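Local coordinates for protein succinylglutamate desuccinylase (Chromobacterium violaceum, PDB 1YW4) that probably hydrolyses N-succinylglutamate to succinate and glutamate, a zinc-dependent reaction that is the last step of arginine degradation by the succinyltransferase pathway, at residues P256-S268 and K316-L330. Residues are numbered along the deposited sequence; the frame is centred on the assembly and turned at random.
Sequences PLFRAKYDLVKHS and KPGLRAGIVVEPARL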
# COMPACT_ATOMS: atom_id res chain seq x y z
N PRO A 256 -12.07 4.11 5.24
CA PRO A 256 -10.62 3.85 5.22
C PRO A 256 -10.27 2.37 5.35
O PRO A 256 -10.85 1.65 6.17
CB PRO A 256 -10.10 4.70 6.38
CG PRO A 256 -11.27 4.77 7.32
CD PRO A 256 -12.46 4.93 6.40
N LEU A 257 -9.33 1.91 4.54
CA LEU A 257 -8.89 0.53 4.56
C LEU A 257 -7.45 0.48 5.07
O LEU A 257 -6.68 1.43 4.87
CB LEU A 257 -8.95 -0.08 3.16
CG LEU A 257 -10.26 0.07 2.37
CD1 LEU A 257 -10.04 -0.44 0.96
CD2 LEU A 257 -11.39 -0.71 3.04
N PHE A 258 -7.08 -0.63 5.70
CA PHE A 258 -5.74 -0.79 6.24
C PHE A 258 -5.22 -2.21 6.05
O PHE A 258 -5.98 -3.15 5.83
CB PHE A 258 -5.71 -0.45 7.73
CG PHE A 258 -6.17 0.95 8.06
CD1 PHE A 258 -7.52 1.24 8.22
CD2 PHE A 258 -5.24 1.98 8.19
CE1 PHE A 258 -7.95 2.55 8.51
CE2 PHE A 258 -5.66 3.29 8.48
CZ PHE A 258 -7.01 3.57 8.64
N ARG A 259 -3.90 -2.36 6.13
CA ARG A 259 -3.27 -3.67 6.02
C ARG A 259 -2.09 -3.64 6.98
O ARG A 259 -1.58 -2.56 7.33
CB ARG A 259 -2.79 -3.93 4.59
CG ARG A 259 -1.62 -3.06 4.16
CD ARG A 259 -1.21 -3.35 2.73
NE ARG A 259 0.01 -2.62 2.38
CZ ARG A 259 0.51 -2.55 1.15
NH1 ARG A 259 -0.11 -3.16 0.15
NH2 ARG A 259 1.63 -1.88 0.93
N ALA A 260 -1.67 -4.81 7.42
CA ALA A 260 -0.53 -4.90 8.33
C ALA A 260 0.72 -4.44 7.59
O ALA A 260 0.91 -4.76 6.42
CB ALA A 260 -0.36 -6.33 8.81
N LYS A 261 1.56 -3.67 8.28
CA LYS A 261 2.80 -3.19 7.69
C LYS A 261 3.92 -4.09 8.22
O LYS A 261 4.74 -4.59 7.45
CB LYS A 261 3.06 -1.74 8.08
CG LYS A 261 4.30 -1.12 7.45
CD LYS A 261 4.46 0.34 7.87
CE LYS A 261 5.77 0.93 7.36
NZ LYS A 261 5.97 2.34 7.82
N TYR A 262 3.94 -4.28 9.53
CA TYR A 262 4.93 -5.12 10.20
C TYR A 262 4.52 -5.37 11.65
O TYR A 262 3.76 -4.59 12.23
CB TYR A 262 6.32 -4.46 10.17
CG TYR A 262 6.42 -3.16 10.94
CD1 TYR A 262 6.09 -1.95 10.34
CD2 TYR A 262 6.85 -3.14 12.27
CE1 TYR A 262 6.19 -0.74 11.04
CE2 TYR A 262 6.95 -1.94 12.98
CZ TYR A 262 6.62 -0.75 12.35
OH TYR A 262 6.71 0.45 13.04
N ASP A 263 5.01 -6.46 12.23
CA ASP A 263 4.68 -6.79 13.61
C ASP A 263 5.76 -6.31 14.56
O ASP A 263 6.93 -6.23 14.21
CB ASP A 263 4.51 -8.30 13.79
CG ASP A 263 3.48 -8.89 12.85
OD1 ASP A 263 2.43 -8.26 12.63
OD2 ASP A 263 3.72 -10.01 12.33
N LEU A 264 5.34 -5.98 15.78
CA LEU A 264 6.27 -5.51 16.81
C LEU A 264 6.82 -6.72 17.55
O LEU A 264 6.28 -7.10 18.59
CB LEU A 264 5.55 -4.59 17.79
CG LEU A 264 5.06 -3.25 17.24
CD1 LEU A 264 4.18 -2.57 18.26
CD2 LEU A 264 6.26 -2.38 16.88
N VAL A 265 7.87 -7.33 17.00
CA VAL A 265 8.48 -8.50 17.62
C VAL A 265 9.07 -8.14 18.98
O VAL A 265 9.88 -7.22 19.09
CB VAL A 265 9.61 -9.08 16.72
CG1 VAL A 265 10.19 -10.33 17.35
CG2 VAL A 265 9.06 -9.38 15.33
N LYS A 266 8.67 -8.86 20.01
CA LYS A 266 9.17 -8.59 21.35
C LYS A 266 10.21 -9.61 21.83
O LYS A 266 10.06 -10.82 21.65
CB LYS A 266 8.02 -8.51 22.35
CG LYS A 266 7.56 -7.08 22.67
CD LYS A 266 7.22 -6.29 21.41
CE LYS A 266 6.69 -4.90 21.74
NZ LYS A 266 7.68 -4.07 22.47
N HIS A 267 11.27 -9.09 22.45
CA HIS A 267 12.35 -9.89 23.00
C HIS A 267 12.96 -9.17 24.19
O HIS A 267 13.09 -7.94 24.18
CB HIS A 267 13.40 -10.17 21.92
CG HIS A 267 13.57 -9.06 20.93
ND1 HIS A 267 13.94 -7.78 21.30
CD2 HIS A 267 13.40 -9.03 19.59
CE1 HIS A 267 13.99 -7.02 20.22
NE2 HIS A 267 13.66 -7.75 19.17
N SER A 268 13.34 -9.93 25.21
CA SER A 268 13.94 -9.40 26.44
C SER A 268 12.96 -8.48 27.16
O SER A 268 11.95 -8.93 27.70
CB SER A 268 15.22 -8.63 26.13
OG SER A 268 14.94 -7.29 25.78
N LYS A 316 5.43 -10.69 25.76
CA LYS A 316 6.89 -10.62 25.87
C LYS A 316 7.63 -11.96 25.75
O LYS A 316 8.47 -12.29 26.59
CB LYS A 316 7.29 -9.96 27.19
CG LYS A 316 6.76 -10.68 28.43
CD LYS A 316 7.64 -10.46 29.66
CE LYS A 316 8.92 -11.30 29.61
NZ LYS A 316 9.89 -10.87 28.56
N PRO A 317 7.33 -12.75 24.71
CA PRO A 317 8.03 -14.03 24.58
C PRO A 317 9.08 -13.95 23.47
O PRO A 317 10.21 -13.51 23.69
CB PRO A 317 6.90 -14.99 24.24
CG PRO A 317 6.07 -14.15 23.28
CD PRO A 317 6.16 -12.72 23.81
N GLY A 318 8.69 -14.38 22.28
CA GLY A 318 9.55 -14.34 21.11
C GLY A 318 8.60 -14.05 19.96
O GLY A 318 8.98 -14.04 18.79
N LEU A 319 7.35 -13.81 20.33
CA LEU A 319 6.28 -13.50 19.39
C LEU A 319 6.11 -11.99 19.29
O LEU A 319 6.95 -11.23 19.76
CB LEU A 319 4.97 -14.12 19.87
CG LEU A 319 5.01 -15.59 20.30
CD1 LEU A 319 3.78 -15.89 21.14
CD2 LEU A 319 5.09 -16.50 19.08
N ARG A 320 5.01 -11.57 18.68
CA ARG A 320 4.72 -10.15 18.51
C ARG A 320 3.82 -9.64 19.63
O ARG A 320 3.03 -10.40 20.20
CB ARG A 320 4.06 -9.90 17.15
CG ARG A 320 2.64 -10.44 17.03
CD ARG A 320 2.07 -10.15 15.65
NE ARG A 320 0.66 -10.54 15.54
CZ ARG A 320 -0.33 -9.97 16.21
NH1 ARG A 320 -0.08 -8.98 17.06
NH2 ARG A 320 -1.58 -10.39 16.04
N ALA A 321 3.94 -8.36 19.93
CA ALA A 321 3.15 -7.73 20.98
C ALA A 321 2.31 -6.61 20.41
O ALA A 321 1.94 -5.67 21.11
CB ALA A 321 4.07 -7.19 22.06
N GLY A 322 2.00 -6.71 19.12
CA GLY A 322 1.20 -5.69 18.47
C GLY A 322 1.50 -5.62 16.99
O GLY A 322 2.51 -6.14 16.53
N ILE A 323 0.61 -4.97 16.24
CA ILE A 323 0.80 -4.84 14.81
C ILE A 323 0.62 -3.40 14.33
O ILE A 323 -0.33 -2.71 14.71
CB ILE A 323 -0.18 -5.74 14.03
CG1 ILE A 323 -1.63 -5.39 14.38
CG2 ILE A 323 0.09 -7.20 14.34
CD1 ILE A 323 -2.66 -6.18 13.60
N VAL A 324 1.56 -2.95 13.51
CA VAL A 324 1.52 -1.61 12.95
C VAL A 324 0.86 -1.72 11.58
O VAL A 324 1.35 -2.44 10.70
CB VAL A 324 2.94 -1.02 12.81
CG1 VAL A 324 2.87 0.34 12.12
CG2 VAL A 324 3.57 -0.86 14.20
N VAL A 325 -0.26 -1.03 11.41
CA VAL A 325 -0.97 -1.05 10.14
C VAL A 325 -0.76 0.26 9.39
O VAL A 325 -0.39 1.27 9.99
CB VAL A 325 -2.50 -1.25 10.35
CG1 VAL A 325 -2.76 -2.60 11.01
CG2 VAL A 325 -3.06 -0.12 11.20
N GLU A 326 -1.01 0.22 8.09
CA GLU A 326 -0.87 1.38 7.20
C GLU A 326 -2.07 1.42 6.26
O GLU A 326 -2.71 0.40 6.00
CB GLU A 326 0.41 1.27 6.38
CG GLU A 326 0.45 0.02 5.51
CD GLU A 326 1.68 -0.06 4.64
OE1 GLU A 326 1.79 -1.03 3.87
OE2 GLU A 326 2.54 0.84 4.73
N PRO A 327 -2.38 2.61 5.72
CA PRO A 327 -3.50 2.78 4.79
C PRO A 327 -3.41 1.80 3.62
O PRO A 327 -2.32 1.48 3.14
CB PRO A 327 -3.36 4.23 4.34
CG PRO A 327 -2.75 4.90 5.54
CD PRO A 327 -1.71 3.90 5.98
N ALA A 328 -4.56 1.31 3.18
CA ALA A 328 -4.61 0.37 2.06
C ALA A 328 -5.54 0.93 1.00
O ALA A 328 -6.64 1.39 1.30
CB ALA A 328 -5.11 -0.99 2.53
N ARG A 329 -5.08 0.90 -0.25
CA ARG A 329 -5.87 1.41 -1.36
C ARG A 329 -6.29 0.27 -2.27
O ARG A 329 -5.53 -0.67 -2.48
CB ARG A 329 -5.04 2.43 -2.16
CG ARG A 329 -4.51 3.61 -1.34
CD ARG A 329 -5.62 4.53 -0.86
NE ARG A 329 -6.36 5.15 -1.97
CZ ARG A 329 -5.85 6.05 -2.80
NH1 ARG A 329 -4.59 6.46 -2.67
NH2 ARG A 329 -6.60 6.55 -3.77
N LEU A 330 -7.52 0.34 -2.78
CA LEU A 330 -8.03 -0.68 -3.69
C LEU A 330 -7.50 -0.37 -5.10
O LEU A 330 -7.07 0.75 -5.37
CB LEU A 330 -9.56 -0.65 -3.71
CG LEU A 330 -10.30 -1.21 -2.49
CD1 LEU A 330 -11.77 -0.86 -2.57
CD2 LEU A 330 -10.10 -2.73 -2.42
O HOH W 1 -8.06 3.52 2.61
O HOH W 2 3.53 3.18 5.84
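R259 and E326 face each other as a hydrogen-bonded pair of two antiparallel strands, 257-265 and 322-328, and are joined twice. Their backbones exchange both bonds (E326 N to R259 O, 2.9 Å; R259 N to E326 O, 3.0 Å), and above them the side chains form a salt bridge. The arginine turns side-on: R259 NE reaches E326 OE1 at 2.8 Å, and R259 NH2 the same oxygen at 3.1 Å by a more bent bond. OE1 lies in the guanidinium plane, but both nitrogens approach it from one face of the carboxylate, whose plane is turned 37° from the guanidinium. NH2 also binds E326 of the second subunit. In the same chain, E326 OE2 accepts from a water, which in turn accepts a weak bond from K261 NZ. K261 and Y262 both face V324 in a classic beta bulge: V324 O accepts K261 N at 2.7 Å and Y262 N weakly, and V324 N returns a bond to Y262 O. With CG between its backbone N and carbonyl carbon (chi1 64°), the Y262 ring lies over V324, whose CB sits under one face in a CH-pi contact. Beyond it, L264 N binds G322 O almost straight (177°), A321 N binds L264 O, and K266 N binds L319 O. At the other end, a water bridges L257 N and A328 O. Inward-facing backbone groups thus pair through both bulges of this antiparallel strand pair in the AstE/AspA hybrid domain, while F258 and I323 bond to flanking strands 187-190 and 307-309; R259 divides its guanidinium between E326 of its own chain and E326 of the second subunit, probably steadying both carboxylates at the dimer contact.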